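Pyocyanin demethylase (Mycobacterium fortuitum subsp. fortuitum DSM 46621 = ATCC 6841, PDB 5K21) demethylates the Pseudomonas phenazine pyocyanin by a tautomerizing mechanism, binds phenazin-1-ol inside a beta-barrel, and by degrading pyocyanin inhibits biofilms. Local coordinates at residues L46-G50 and K51-Y55. Residues are numbered along the deposited sequence; the frame is centred on the assembly and turned at random.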
loop_
_atom_site.group_PDB
_atom_site.type_symbol
_atom_site.label_atom_id
_atom_site.label_comp_id
_atom_site.label_asym_id
_atom_site.label_seq_id
_atom_site.Cartn_x
_atom_site.Cartn_y
_atom_site.Cartn_z
ATOM N N LEU B 46 19.017 9.051 -0.201
ATOM C CA LEU B 46 18.712 10.308 0.476
ATOM C C LEU B 46 19.976 10.878 1.086
ATOM O O LEU B 46 20.761 10.145 1.698
ATOM C CB LEU B 46 17.661 10.100 1.565
ATOM C CG LEU B 46 16.427 9.343 1.093
ATOM C CD1 LEU B 46 15.501 9.008 2.273
ATOM C CD2 LEU B 46 15.692 10.143 0.052
ATOM N N SER B 47 20.183 12.187 0.916
ATOM C CA SER B 47 21.373 12.818 1.465
ATOM C C SER B 47 21.037 14.203 1.996
ATOM O O SER B 47 20.053 14.833 1.592
ATOM C CB SER B 47 22.490 12.891 0.419
ATOM O OG SER B 47 22.114 13.675 -0.681
ATOM N N VAL B 48 21.861 14.652 2.935
ATOM C CA VAL B 48 21.811 16.015 3.450
ATOM C C VAL B 48 23.238 16.530 3.553
ATOM O O VAL B 48 24.129 15.819 4.034
ATOM C CB VAL B 48 21.105 16.102 4.815
ATOM C CG1 VAL B 48 21.114 17.527 5.301
ATOM C CG2 VAL B 48 19.675 15.591 4.734
ATOM N N ASP B 49 23.464 17.745 3.066
ATOM C CA ASP B 49 24.757 18.398 3.187
ATOM C C ASP B 49 25.851 17.504 2.598
ATOM O O ASP B 49 26.962 17.434 3.109
ATOM C CB ASP B 49 25.042 18.780 4.657
ATOM C CG ASP B 49 24.029 19.810 5.191
ATOM O OD1 ASP B 49 23.323 20.390 4.340
ATOM O OD2 ASP B 49 23.937 20.046 6.424
ATOM N N GLY B 50 25.514 16.795 1.523
ATOM C CA GLY B 50 26.474 15.983 0.800
ATOM C C GLY B 50 26.771 14.617 1.390
ATOM O O GLY B 50 27.658 13.917 0.875
ATOM N N LYS B 51 26.100 14.223 2.461
ATOM C CA LYS B 51 26.295 12.919 3.085
ATOM C C LYS B 51 25.018 12.096 2.981
ATOM O O LYS B 51 23.913 12.614 3.203
ATOM C CB LYS B 51 26.702 13.054 4.557
ATOM C CG LYS B 51 27.861 14.017 4.810
ATOM C CD LYS B 51 28.108 14.187 6.305
ATOM C CE LYS B 51 28.987 15.393 6.600
ATOM N NZ LYS B 51 29.077 15.672 8.062
ATOM N N GLN B 52 25.158 10.820 2.616
ATOM C CA GLN B 52 23.998 9.946 2.588
ATOM C C GLN B 52 23.443 9.805 3.997
ATOM O O GLN B 52 24.197 9.670 4.971
ATOM C CB GLN B 52 24.338 8.566 2.036
ATOM C CG GLN B 52 23.165 7.575 2.202
ATOM C CD GLN B 52 23.305 6.400 1.278
ATOM O OE1 GLN B 52 24.374 6.196 0.713
ATOM N NE2 GLN B 52 22.218 5.630 1.091
ATOM N N VAL B 53 22.127 9.937 4.112
ATOM C CA VAL B 53 21.436 9.755 5.383
ATOM C C VAL B 53 20.446 8.607 5.355
ATOM O O VAL B 53 19.914 8.247 6.414
ATOM C CB VAL B 53 20.733 11.052 5.834
ATOM C CG1 VAL B 53 21.777 12.169 5.996
ATOM C CG2 VAL B 53 19.614 11.443 4.864
ATOM N N GLY B 54 20.191 8.012 4.198
ATOM C CA GLY B 54 19.262 6.902 4.129
ATOM C C GLY B 54 18.855 6.623 2.692
ATOM O O GLY B 54 19.554 6.986 1.744
ATOM N N TYR B 55 17.727 5.948 2.565
ATOM C CA TYR B 55 17.245 5.515 1.260
ATOM C C TYR B 55 15.742 5.351 1.360
ATOM O O TYR B 55 15.161 5.413 2.449
ATOM C CB TYR B 55 17.932 4.221 0.821
ATOM C CG TYR B 55 17.825 3.113 1.836
ATOM C CD1 TYR B 55 16.755 2.238 1.819
ATOM C CD2 TYR B 55 18.801 2.950 2.815
ATOM C CE1 TYR B 55 16.652 1.230 2.739
ATOM C CE2 TYR B 55 18.707 1.946 3.749
ATOM C CZ TYR B 55 17.626 1.086 3.703
ATOM O OH TYR B 55 17.512 0.083 4.632
#
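Val48 and Lys51 close a tight beta hairpin between strands 39-48 and 51-65 of the barrel, related to that of allene oxide cyclase. Asp49 and Gly50 fill the corners of a type I' turn, and both have positive phi. Two backbone bonds clamp its ends: Val48 N gives to Lys51 O at 2.9 Å, and Lys51 N gives to Val48 O at 3.0 Å. Behind the turn the register slips by one residue. Val53 and Gly54 both face Leu46, which makes a classic beta bulge. Leu46 O takes a firm bond from Val53 N (2.8 Å) and a weak one from Gly54 N.

Gly54 O also has two donors, and they reach it from opposite faces of its carbonyl plane. Leu46 N comes to Gly54 O from one face, 2.9 Å away. Gln52 NE2 comes from the other at 3.1 Å, with Gly54 O lying 20° out of the Gln52 amide plane. The Gln52 chain gets there because CG is anti to the backbone N (chi1 171°) and the rest is extended; on the way CG passes Leu46 O.

Apolar branches line one flank of the bulge. Val53 CG2 lies 4.1 Å from Leu46 CB and also meets Val48 CG2, the two valines crossing at a slant. Leu17 of strand 13-27 touches both valines. Leu46 CD1 reaches past Gly54 to Tyr55 O, 3.6 Å away. Leu46 also packs on Val19 and Ile78, while the Tyr55 ring stacks on His79 and packs on Met71 of a neighbouring subunit.

The bulge thus takes in the extra residue without breaking the strand pairing. The Gln52 amide, gripping the Gly54 carbonyl from the face away from Leu46 N, probably steadies the irregular backbone there.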